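Local coordinates for protein GP37 (Pseudomonas phage phikz, PDB 5FT0) that inhibits RNase E, the endoribonuclease of the bacterial RNA degradosome, and so probably protects phage transcripts from degradation during infection, at residues I79-N82 with L83-V86; F4-W8 with E9-Q13; M200-I204 with D205-V209. All coordinates share one frame; numbering follows the deposited sequence.

Contact 1. Residues I79-N82 with L83-V86; sequences IADN and LKYV
Lys84 reaches back along the chain to Asp81, and its side chain can be followed outward from the backbone. Lys84 CB lies 4.2 Å from Asp81 O. The chain runs on through CG and CD and then bends at chi3 (-71°), a turn that sets CE over that same oxygen, with Lys84 CE to Asp81 O at 3.1 Å. Beyond it, the ammonium comes alongside the carboxylate, the two side chains pointing the same way, but Lys84 NZ to Asp81 OD1 measures 3.8 Å, a long salt bridge. The ammonium has a firmer partner in Asn108, whose OD1 takes a hydrogen bond from it.

All this happens where helix 67-82 runs out and the chain turns towards helix 87-98, for which Val86 is the N-cap residue. Here Leu83 N makes two weak bonds, to the carbonyl oxygens of Ile79 and Ala80, and Tyr85 N donates to Asn82 O at 3.0 Å. Asn82 OD1 sits at the edge of the Tyr85 ring, 3.6 Å from CD2, with amide and ring planes 57° apart. That amide is held at both ends, ND2 giving to Ile78 O and OD1 accepting from His25 N. Leu83 lays CG against Ile79 O and CD1 against Ala80 CA, while its side chain also packs on Tyr183 and Phe184 of helix 158-187.

Contact 2. Residues F4-W8 with E9-Q13; sequences FNITW and EEQLQ
Thr7 and Glu10 cap the first turn of helix 8-15, a local contact at the point where the edge strand 4-6 gives way to the helix. Their side chains cross at about a right angle, and each accepts from the other's backbone: Glu10 N gives a weak bond to Thr7 OG1 at 3.3 Å, and Thr7 N gives a nearly straight one to Glu10 OE2 at 3.2 Å, meeting that oxygen from above the carboxylate plane. This reciprocal pair is a capping box, with Thr7 as the N-cap. A chi1 of 71° folds Thr7 OG1 in over the start of the helix, and it also makes a weak bond to Glu9 OE1. The other carboxylate oxygen of Glu10, OE1, forms a salt bridge with Arg71 of helix 67-82, so the cap is tied to a second helix.

On another side of the turn Gln11 extends its amide back to the end of the strand. Gln11 NE2 lies 3.2 Å from both Ile6 O and Thr7 O in weak bonds and donates to Glu28 O as well, while Gln11 CG packs at 3.7 Å against Ile6 CG2. Glu9 stacks on Trp8: its chain bends at chi2 (104°) and lays the carboxylate almost parallel over one face of the indole, planes 15° apart, with Glu9 CG making a CH-pi contact 3.8 Å from the centroid of the Trp8 six-membered ring. At the edge of the same ring, Leu12 CD2 meets Trp8 CZ3 at 3.7 Å, the two side chains running alongside each other.

Contact 3. Residues M200-I204 with D205-V209; sequences MYQFI and DRTEV
The carboxylates of Glu208 and Asp205 grip the edge of the Arg206 guanidinium, which lies flat on the ring of Phe203. Arg206 NE donates to Glu208 OE2 at 2.7 Å in an almost straight bond within the guanidinium plane, although it meets that oxygen from above the carboxylate plane; NH2 adds a weak bond to the same atom. Arg206 NH1 reaches Asp205 OD1 at 2.9 Å, where the oxygen offers its syn lone pair. Held in its plane by this salt-bridge network, the group stacks on Phe203 with planes 15° apart and centres 3.7 Å apart, a cation-pi contact with NH2 above the middle of the ring. Chi1 (70°) tucks CG of Arg206 between the backbone N and the carbonyl carbon, and from there the extended chain runs back over Phe203. Asp205 OD2 in turn accepts from His252 of the second subunit, linking the network to the dimer interface, and Glu208 OE1 is hydrogen-bonded to Tyr210 OH.

Between the backbones, Tyr201 and Glu208 exchange two bonds as a hydrogen-bonded antiparallel pair, with Tyr201 N to Glu208 O at 2.7 Å, and Phe203 N donates to Arg206 O at 2.8 Å nearer the turn. On the opposite face from Tyr201 and Glu208, the chain of Gln202 bends at chi2 and Gln202 NE2 donates to the next residue's carbonyl, Phe203 O, at 3.0 Å, lying in that carbonyl's plane. The same face carries the selenomethionine Met200, whose CG touches Thr207 CG2 at 3.8 Å and also rests on Val209 CG2. Tyr201, across the sheet, packs on Leu143 and Ile144 of helix 140-146. Together these contacts form the end of a beta hairpin, strands 197-202 and 206-217 of the large antiparallel sheet.

From the N terminus the three contacts follow in series, none nested in or crossing another. Contact 2 closes the step from the edge strand of the four-stranded sheet into helix 8-15. Contact 1 comes next, at the turn from helix 67-82 into helix 87-98; its centre is about 16 Å from that of contact 2, and helix 67-82 links them, since Arg71 and Ile78 of that helix meet residues 4-13. Contact 3 closes a hairpin of the seven-stranded sheet on the opposite side of the chain's centre, about 27 Å from contact 1 and 40 Å from contact 2, centre to centre. Strand 220-232 joins the two regions, pairing with 206-217 and packing on Ile79, Ala80 and Leu83.

Contact 1. Residues I79-N82 with L83-V86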
ATOM      1  N   ILE A  79     -11.873  19.598  11.531  1.00 23.06           N
ATOM      2  CA  ILE A  79     -11.654  19.882  12.946  1.00 27.03           C
ATOM      3  C   ILE A  79     -11.218  18.619  13.679  1.00 34.71           C
ATOM      4  O   ILE A  79     -10.211  18.612  14.399  1.00 28.78           O
ATOM      5  CB  ILE A  79     -12.922  20.485  13.574  1.00 26.87           C
ATOM      6  CG1 ILE A  79     -13.240  21.845  12.941  1.00 28.64           C
ATOM      7  CG2 ILE A  79     -12.769  20.601  15.088  1.00 25.37           C
ATOM      8  CD1 ILE A  79     -14.605  22.373  13.310  1.00 23.06           C
ATOM      9  N   ALA A  80     -11.968  17.528  13.498  1.00 23.12           N
ATOM     10  CA  ALA A  80     -11.611  16.268  14.144  1.00 24.64           C
ATOM     11  C   ALA A  80     -10.233  15.790  13.703  1.00 25.72           C
ATOM     12  O   ALA A  80      -9.473  15.239  14.508  1.00 27.54           O
ATOM     13  CB  ALA A  80     -12.670  15.208  13.847  1.00 22.49           C
ATOM     14  N   ASP A  81      -9.891  16.002  12.429  1.00 27.41           N
ATOM     15  CA  ASP A  81      -8.586  15.591  11.921  1.00 25.83           C
ATOM     16  C   ASP A  81      -7.440  16.315  12.615  1.00 34.94           C
ATOM     17  O   ASP A  81      -6.328  15.781  12.695  1.00 35.92           O
ATOM     18  CB  ASP A  81      -8.512  15.836  10.413  1.00 37.96           C
ATOM     19  CG  ASP A  81      -8.636  14.561   9.609  1.00 51.88           C
ATOM     20  OD1 ASP A  81      -8.100  13.526  10.057  1.00 66.30           O
ATOM     21  OD2 ASP A  81      -9.261  14.596   8.528  1.00 60.76           O
ATOM     22  N   ASN A  82      -7.675  17.526  13.110  1.00 28.51           N
ATOM     23  CA  ASN A  82      -6.605  18.326  13.685  1.00 29.74           C
ATOM     24  C   ASN A  82      -6.556  18.272  15.204  1.00 32.47           C
ATOM     25  O   ASN A  82      -5.647  18.864  15.796  1.00 33.39           O
ATOM     26  CB  ASN A  82      -6.729  19.779  13.218  1.00 28.74           C
ATOM     27  CG  ASN A  82      -6.198  19.975  11.812  1.00 36.05           C
ATOM     28  OD1 ASN A  82      -5.003  20.190  11.617  1.00 36.11           O
ATOM     29  ND2 ASN A  82      -7.082  19.880  10.823  1.00 27.84           N
ATOM     30  N   LEU A  83      -7.499  17.574  15.844  1.00 28.47           N
ATOM     31  CA  LEU A  83      -7.405  17.347  17.283  1.00 26.50           C
ATOM     32  C   LEU A  83      -6.120  16.620  17.648  1.00 31.18           C
ATOM     33  O   LEU A  83      -5.584  16.823  18.742  1.00 27.70           O
ATOM     34  CB  LEU A  83      -8.613  16.548  17.774  1.00 23.98           C
ATOM     35  CG  LEU A  83      -9.965  17.251  17.700  1.00 28.79           C
ATOM     36  CD1 LEU A  83     -11.084  16.305  18.128  1.00 30.01           C
ATOM     37  CD2 LEU A  83      -9.951  18.508  18.557  1.00 25.83           C
ATOM     38  N   LYS A  84      -5.617  15.772  16.746  1.00 27.30           N
ATOM     39  CA  LYS A  84      -4.370  15.055  16.980  1.00 28.83           C
ATOM     40  C   LYS A  84      -3.200  15.991  17.237  1.00 33.02           C
ATOM     41  O   LYS A  84      -2.225  15.585  17.877  1.00 32.96           O
ATOM     42  CB  LYS A  84      -4.042  14.163  15.781  1.00 35.14           C
ATOM     43  CG  LYS A  84      -4.750  12.827  15.778  1.00 47.97           C
ATOM     44  CD  LYS A  84      -4.596  12.151  14.427  1.00 50.94           C
ATOM     45  CE  LYS A  84      -5.419  12.871  13.372  1.00 52.96           C
ATOM     46  NZ  LYS A  84      -4.971  12.553  11.990  1.00 47.42           N
ATOM     47  N   TYR A  85      -3.270  17.228  16.750  1.00 29.45           N
ATOM     48  CA  TYR A  85      -2.173  18.175  16.869  1.00 32.60           C
ATOM     49  C   TYR A  85      -2.352  19.156  18.019  1.00 32.37           C
ATOM     50  O   TYR A  85      -1.488  20.015  18.222  1.00 38.50           O
ATOM     51  CB  TYR A  85      -1.997  18.928  15.548  1.00 34.23           C
ATOM     52  CG  TYR A  85      -1.856  17.992  14.368  1.00 39.80           C
ATOM     53  CD1 TYR A  85      -0.805  17.086  14.302  1.00 38.41           C
ATOM     54  CD2 TYR A  85      -2.780  18.001  13.331  1.00 36.39           C
ATOM     55  CE1 TYR A  85      -0.671  16.219  13.232  1.00 40.83           C
ATOM     56  CE2 TYR A  85      -2.655  17.138  12.256  1.00 36.53           C
ATOM     57  CZ  TYR A  85      -1.598  16.250  12.212  1.00 45.73           C
ATOM     58  OH  TYR A  85      -1.466  15.391  11.147  1.00 49.18           O
ATOM     59  N   VAL A  86      -3.448  19.049  18.772  1.00 31.37           N
ATOM     60  CA  VAL A  86      -3.582  19.808  20.008  1.00 26.71           C
ATOM     61  C   VAL A  86      -2.465  19.400  20.956  1.00 34.21           C
ATOM     62  O   VAL A  86      -2.209  18.205  21.151  1.00 31.73           O
ATOM     63  CB  VAL A  86      -4.970  19.577  20.625  1.00 25.09           C
ATOM     64  CG1 VAL A  86      -5.026  20.111  22.045  1.00 27.83           C
ATOM     65  CG2 VAL A  86      -6.046  20.238  19.767  1.00 29.18           C
TER

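Contact 2. Residues F4-W8 with E9-Q13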
ATOM      1  N   PHE A   4     -18.758  23.589  -4.626  1.00 43.52           N
ATOM      2  CA  PHE A   4     -18.395  24.766  -3.848  1.00 38.91           C
ATOM      3  C   PHE A   4     -16.994  24.571  -3.286  1.00 40.21           C
ATOM      4  O   PHE A   4     -16.457  23.460  -3.271  1.00 42.58           O
ATOM      5  CB  PHE A   4     -19.403  25.053  -2.728  1.00 36.53           C
ATOM      6  CG  PHE A   4     -19.407  24.035  -1.630  1.00 39.44           C
ATOM      7  CD1 PHE A   4     -20.190  22.897  -1.723  1.00 37.45           C
ATOM      8  CD2 PHE A   4     -18.648  24.231  -0.488  1.00 35.62           C
ATOM      9  CE1 PHE A   4     -20.202  21.961  -0.704  1.00 33.46           C
ATOM     10  CE2 PHE A   4     -18.654  23.302   0.533  1.00 35.06           C
ATOM     11  CZ  PHE A   4     -19.433  22.164   0.425  1.00 35.99           C
ATOM     12  N   ASN A   5     -16.410  25.674  -2.829  1.00 39.24           N
ATOM     13  CA  ASN A   5     -15.053  25.698  -2.310  1.00 41.60           C
ATOM     14  C   ASN A   5     -15.051  26.026  -0.823  1.00 33.79           C
ATOM     15  O   ASN A   5     -15.941  26.716  -0.320  1.00 37.88           O
ATOM     16  CB  ASN A   5     -14.191  26.727  -3.053  1.00 40.25           C
ATOM     17  CG  ASN A   5     -14.154  26.487  -4.550  1.00 53.48           C
ATOM     18  OD1 ASN A   5     -13.546  25.527  -5.023  1.00 58.47           O
ATOM     19  ND2 ASN A   5     -14.802  27.367  -5.305  1.00 64.29           N
ATOM     20  N   ILE A   6     -14.041  25.515  -0.126  1.00 33.36           N
ATOM     21  CA  ILE A   6     -13.760  25.871   1.259  1.00 36.23           C
ATOM     22  C   ILE A   6     -12.340  26.415   1.280  1.00 37.18           C
ATOM     23  O   ILE A   6     -11.380  25.654   1.099  1.00 38.02           O
ATOM     24  CB  ILE A   6     -13.904  24.676   2.212  1.00 35.16           C
ATOM     25  CG1 ILE A   6     -15.311  24.082   2.128  1.00 33.56           C
ATOM     26  CG2 ILE A   6     -13.582  25.090   3.644  1.00 32.76           C
ATOM     27  CD1 ILE A   6     -15.523  22.893   3.049  1.00 33.63           C
ATOM     28  N   THR A   7     -12.195  27.722   1.476  1.00 35.41           N
ATOM     29  CA  THR A   7     -10.852  28.275   1.463  1.00 33.75           C
ATOM     30  C   THR A   7     -10.098  27.841   2.717  1.00 36.67           C
ATOM     31  O   THR A   7     -10.688  27.437   3.726  1.00 35.18           O
ATOM     32  CB  THR A   7     -10.874  29.804   1.378  1.00 36.62           C
ATOM     33  OG1 THR A   7     -11.327  30.353   2.624  1.00 33.36           O
ATOM     34  CG2 THR A   7     -11.804  30.262   0.266  1.00 29.72           C
ATOM     35  N   TRP A   8      -8.769  27.917   2.641  1.00 33.01           N
ATOM     36  CA  TRP A   8      -7.958  27.568   3.801  1.00 28.34           C
ATOM     37  C   TRP A   8      -8.191  28.535   4.953  1.00 25.21           C
ATOM     38  O   TRP A   8      -8.001  28.165   6.116  1.00 28.24           O
ATOM     39  CB  TRP A   8      -6.479  27.524   3.417  1.00 34.16           C
ATOM     40  CG  TRP A   8      -5.894  28.862   3.108  1.00 32.66           C
ATOM     41  CD1 TRP A   8      -5.876  29.490   1.896  1.00 34.65           C
ATOM     42  CD2 TRP A   8      -5.234  29.741   4.026  1.00 28.99           C
ATOM     43  NE1 TRP A   8      -5.245  30.705   2.004  1.00 31.35           N
ATOM     44  CE2 TRP A   8      -4.841  30.882   3.301  1.00 30.62           C
ATOM     45  CE3 TRP A   8      -4.935  29.671   5.389  1.00 29.17           C
ATOM     46  CZ2 TRP A   8      -4.167  31.947   3.893  1.00 30.89           C
ATOM     47  CZ3 TRP A   8      -4.267  30.730   5.976  1.00 35.92           C
ATOM     48  CH2 TRP A   8      -3.891  31.852   5.230  1.00 35.70           C
ATOM     49  N   GLU A   9      -8.622  29.767   4.657  1.00 25.26           N
ATOM     50  CA  GLU A   9      -8.901  30.727   5.723  1.00 28.03           C
ATOM     51  C   GLU A   9     -10.121  30.319   6.547  1.00 32.98           C
ATOM     52  O   GLU A   9     -10.115  30.467   7.775  1.00 32.69           O
ATOM     53  CB  GLU A   9      -9.089  32.132   5.146  1.00 30.04           C
ATOM     54  CG  GLU A   9      -7.812  32.770   4.607  1.00 33.88           C
ATOM     55  CD  GLU A   9      -7.736  32.748   3.093  1.00 36.94           C
ATOM     56  OE1 GLU A   9      -8.182  31.751   2.483  1.00 36.46           O
ATOM     57  OE2 GLU A   9      -7.240  33.735   2.513  1.00 42.07           O
ATOM     58  N   GLU A  10     -11.183  29.820   5.900  1.00 29.93           N
ATOM     59  CA  GLU A  10     -12.336  29.339   6.667  1.00 31.10           C
ATOM     60  C   GLU A  10     -11.941  28.173   7.561  1.00 31.83           C
ATOM     61  O   GLU A  10     -12.405  28.068   8.701  1.00 34.33           O
ATOM     62  CB  GLU A  10     -13.490  28.900   5.753  1.00 36.08           C
ATOM     63  CG  GLU A  10     -13.628  29.616   4.424  1.00 46.23           C
ATOM     64  CD  GLU A  10     -14.823  29.143   3.608  1.00 49.89           C
ATOM     65  OE1 GLU A  10     -15.771  28.573   4.182  1.00 52.36           O
ATOM     66  OE2 GLU A  10     -14.793  29.320   2.373  1.00 43.97           O
ATOM     67  N   GLN A  11     -11.099  27.273   7.049  1.00 27.96           N
ATOM     68  CA  GLN A  11     -10.637  26.150   7.856  1.00 32.38           C
ATOM     69  C   GLN A  11      -9.819  26.636   9.045  1.00 31.00           C
ATOM     70  O   GLN A  11     -10.059  26.221  10.186  1.00 28.63           O
ATOM     71  CB  GLN A  11      -9.823  25.189   6.990  1.00 27.09           C
ATOM     72  CG  GLN A  11     -10.529  24.761   5.717  1.00 28.49           C
ATOM     73  CD  GLN A  11      -9.621  23.999   4.770  1.00 32.54           C
ATOM     74  OE1 GLN A  11      -8.905  23.086   5.181  1.00 29.57           O
ATOM     75  NE2 GLN A  11      -9.647  24.373   3.493  1.00 30.17           N
ATOM     76  N   LEU A  12      -8.859  27.531   8.799  1.00 33.17           N
ATOM     77  CA  LEU A  12      -8.001  28.018   9.875  1.00 30.14           C
ATOM     78  C   LEU A  12      -8.804  28.784  10.920  1.00 36.24           C
ATOM     79  O   LEU A  12      -8.512  28.702  12.118  1.00 34.46           O
ATOM     80  CB  LEU A  12      -6.888  28.893   9.299  1.00 32.25           C
ATOM     81  CG  LEU A  12      -5.839  29.396  10.292  1.00 38.31           C
ATOM     82  CD1 LEU A  12      -5.231  28.237  11.066  1.00 33.64           C
ATOM     83  CD2 LEU A  12      -4.755  30.163   9.559  1.00 34.37           C
ATOM     84  N   GLN A  13      -9.829  29.523  10.487  1.00 33.07           N
ATOM     85  CA  GLN A  13     -10.670  30.245  11.438  1.00 33.86           C
ATOM     86  C   GLN A  13     -11.422  29.285  12.352  1.00 35.05           C
ATOM     87  O   GLN A  13     -11.531  29.524  13.560  1.00 37.36           O
ATOM     88  CB  GLN A  13     -11.645  31.154  10.691  1.00 39.96           C
ATOM     89  CG  GLN A  13     -10.990  32.391  10.096  1.00 48.58           C
ATOM     90  CD  GLN A  13     -11.824  33.026   9.001  1.00 51.57           C
ATOM     91  OE1 GLN A  13     -12.996  32.692   8.820  1.00 58.26           O
ATOM     92  NE2 GLN A  13     -11.220  33.949   8.260  1.00 50.09           N
TER

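Contact 3. Residues M200-I204 with D205-V209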
HETATM    1  N   MSE A 200     -16.584  -2.469  24.106  1.00 41.09           N
HETATM    2  CA  MSE A 200     -15.611  -3.530  23.896  1.00 35.90           C
HETATM    3  C   MSE A 200     -16.238  -4.667  23.102  1.00 40.73           C
HETATM    4  O   MSE A 200     -17.360  -5.087  23.379  1.00 35.96           O
HETATM    5  CB  MSE A 200     -15.075  -4.043  25.232  1.00 41.25           C
HETATM    6  CG  MSE A 200     -14.243  -5.315  25.119  1.00 52.85           C
HETATM    7 SE   MSE A 200     -13.209  -5.712  26.729  1.00 93.38          SE
HETATM    8  CE  MSE A 200     -14.668  -5.921  27.996  1.00 55.08           C
ATOM      9  N   TYR A 201     -15.511  -5.153  22.099  1.00 36.30           N
ATOM     10  CA  TYR A 201     -15.982  -6.237  21.251  1.00 34.39           C
ATOM     11  C   TYR A 201     -14.962  -7.360  21.279  1.00 38.98           C
ATOM     12  O   TYR A 201     -13.761  -7.118  21.114  1.00 34.21           O
ATOM     13  CB  TYR A 201     -16.211  -5.759  19.815  1.00 33.22           C
ATOM     14  CG  TYR A 201     -17.274  -4.692  19.711  1.00 36.99           C
ATOM     15  CD1 TYR A 201     -18.613  -5.034  19.567  1.00 34.74           C
ATOM     16  CD2 TYR A 201     -16.941  -3.346  19.768  1.00 27.24           C
ATOM     17  CE1 TYR A 201     -19.591  -4.063  19.475  1.00 37.78           C
ATOM     18  CE2 TYR A 201     -17.915  -2.367  19.677  1.00 40.97           C
ATOM     19  CZ  TYR A 201     -19.237  -2.731  19.531  1.00 33.93           C
ATOM     20  OH  TYR A 201     -20.210  -1.766  19.440  1.00 43.24           O
ATOM     21  N   GLN A 202     -15.440  -8.581  21.494  1.00 36.59           N
ATOM     22  CA  GLN A 202     -14.592  -9.762  21.507  1.00 36.93           C
ATOM     23  C   GLN A 202     -14.796 -10.524  20.207  1.00 38.57           C
ATOM     24  O   GLN A 202     -15.921 -10.911  19.876  1.00 35.86           O
ATOM     25  CB  GLN A 202     -14.901 -10.660  22.705  1.00 38.48           C
ATOM     26  CG  GLN A 202     -13.963 -11.852  22.818  1.00 40.06           C
ATOM     27  CD  GLN A 202     -12.535 -11.436  23.102  1.00 49.52           C
ATOM     28  OE1 GLN A 202     -12.292 -10.495  23.861  1.00 49.92           O
ATOM     29  NE2 GLN A 202     -11.580 -12.127  22.487  1.00 44.56           N
ATOM     30  N   PHE A 203     -13.712 -10.722  19.472  1.00 31.06           N
ATOM     31  CA  PHE A 203     -13.692 -11.591  18.310  1.00 35.46           C
ATOM     32  C   PHE A 203     -12.966 -12.877  18.684  1.00 39.72           C
ATOM     33  O   PHE A 203     -12.403 -13.002  19.775  1.00 35.76           O
ATOM     34  CB  PHE A 203     -13.020 -10.892  17.120  1.00 41.10           C
ATOM     35  CG  PHE A 203     -13.674  -9.593  16.736  1.00 36.54           C
ATOM     36  CD1 PHE A 203     -13.379  -8.423  17.421  1.00 39.11           C
ATOM     37  CD2 PHE A 203     -14.585  -9.543  15.695  1.00 37.76           C
ATOM     38  CE1 PHE A 203     -13.982  -7.225  17.077  1.00 39.62           C
ATOM     39  CE2 PHE A 203     -15.192  -8.348  15.342  1.00 39.17           C
ATOM     40  CZ  PHE A 203     -14.890  -7.186  16.035  1.00 39.93           C
ATOM     41  N   ILE A 204     -12.993 -13.849  17.771  1.00 42.31           N
ATOM     42  CA  ILE A 204     -12.317 -15.112  18.054  1.00 43.88           C
ATOM     43  C   ILE A 204     -10.819 -14.901  18.203  1.00 43.50           C
ATOM     44  O   ILE A 204     -10.167 -15.574  19.012  1.00 55.38           O
ATOM     45  CB  ILE A 204     -12.633 -16.157  16.967  1.00 49.42           C
ATOM     46  CG1 ILE A 204     -12.658 -15.509  15.580  1.00 50.17           C
ATOM     47  CG2 ILE A 204     -13.945 -16.869  17.272  1.00 47.27           C
ATOM     48  CD1 ILE A 204     -12.968 -16.481  14.460  1.00 52.75           C
ATOM     49  N   ASP A 205     -10.250 -13.952  17.459  1.00 40.66           N
ATOM     50  CA  ASP A 205      -8.805 -13.784  17.405  1.00 38.95           C
ATOM     51  C   ASP A 205      -8.308 -12.478  18.015  1.00 38.22           C
ATOM     52  O   ASP A 205      -7.093 -12.248  18.026  1.00 40.89           O
ATOM     53  CB  ASP A 205      -8.320 -13.893  15.951  1.00 40.12           C
ATOM     54  CG  ASP A 205      -8.880 -12.799  15.055  1.00 43.87           C
ATOM     55  OD1 ASP A 205      -9.837 -12.110  15.466  1.00 43.37           O
ATOM     56  OD2 ASP A 205      -8.368 -12.633  13.929  1.00 47.24           O
ATOM     57  N   ARG A 206      -9.191 -11.627  18.531  1.00 36.72           N
ATOM     58  CA  ARG A 206      -8.746 -10.329  19.031  1.00 34.14           C
ATOM     59  C   ARG A 206      -9.848  -9.688  19.862  1.00 34.01           C
ATOM     60  O   ARG A 206     -11.015 -10.086  19.799  1.00 35.27           O
ATOM     61  CB  ARG A 206      -8.355  -9.393  17.882  1.00 29.17           C
ATOM     62  CG  ARG A 206      -9.548  -8.934  17.061  1.00 37.65           C
ATOM     63  CD  ARG A 206      -9.136  -8.384  15.706  1.00 35.63           C
ATOM     64  NE  ARG A 206     -10.271  -7.779  15.019  1.00 37.82           N
ATOM     65  CZ  ARG A 206     -11.170  -8.458  14.314  1.00 38.13           C
ATOM     66  NH1 ARG A 206     -11.067  -9.773  14.193  1.00 32.22           N
ATOM     67  NH2 ARG A 206     -12.172  -7.819  13.726  1.00 36.27           N
ATOM     68  N   THR A 207      -9.454  -8.675  20.633  1.00 34.08           N
ATOM     69  CA  THR A 207     -10.375  -7.808  21.356  1.00 36.33           C
ATOM     70  C   THR A 207     -10.180  -6.380  20.868  1.00 34.13           C
ATOM     71  O   THR A 207      -9.045  -5.901  20.783  1.00 34.38           O
ATOM     72  CB  THR A 207     -10.146  -7.875  22.870  1.00 37.63           C
ATOM     73  OG1 THR A 207     -10.327  -9.218  23.331  1.00 35.58           O
ATOM     74  CG2 THR A 207     -11.123  -6.954  23.598  1.00 40.31           C
ATOM     75  N   GLU A 208     -11.281  -5.706  20.549  1.00 35.43           N
ATOM     76  CA  GLU A 208     -11.254  -4.314  20.121  1.00 36.99           C
ATOM     77  C   GLU A 208     -12.082  -3.478  21.084  1.00 35.32           C
ATOM     78  O   GLU A 208     -13.246  -3.798  21.351  1.00 34.84           O
ATOM     79  CB  GLU A 208     -11.780  -4.164  18.688  1.00 34.41           C
ATOM     80  CG  GLU A 208     -10.940  -4.894  17.650  1.00 33.51           C
ATOM     81  CD  GLU A 208     -11.477  -4.737  16.238  1.00 42.22           C
ATOM     82  OE1 GLU A 208     -12.591  -4.195  16.077  1.00 41.44           O
ATOM     83  OE2 GLU A 208     -10.779  -5.153  15.288  1.00 47.41           O
ATOM     84  N   VAL A 209     -11.483  -2.414  21.609  1.00 30.97           N
ATOM     85  CA  VAL A 209     -12.161  -1.479  22.497  1.00 35.57           C
ATOM     86  C   VAL A 209     -12.217  -0.129  21.795  1.00 32.37           C
ATOM     87  O   VAL A 209     -11.184   0.399  21.361  1.00 32.33           O
ATOM     88  CB  VAL A 209     -11.460  -1.370  23.859  1.00 37.77           C
ATOM     89  CG1 VAL A 209     -12.244  -0.453  24.781  1.00 35.45           C
ATOM     90  CG2 VAL A 209     -11.300  -2.746  24.487  1.00 36.50           C
TER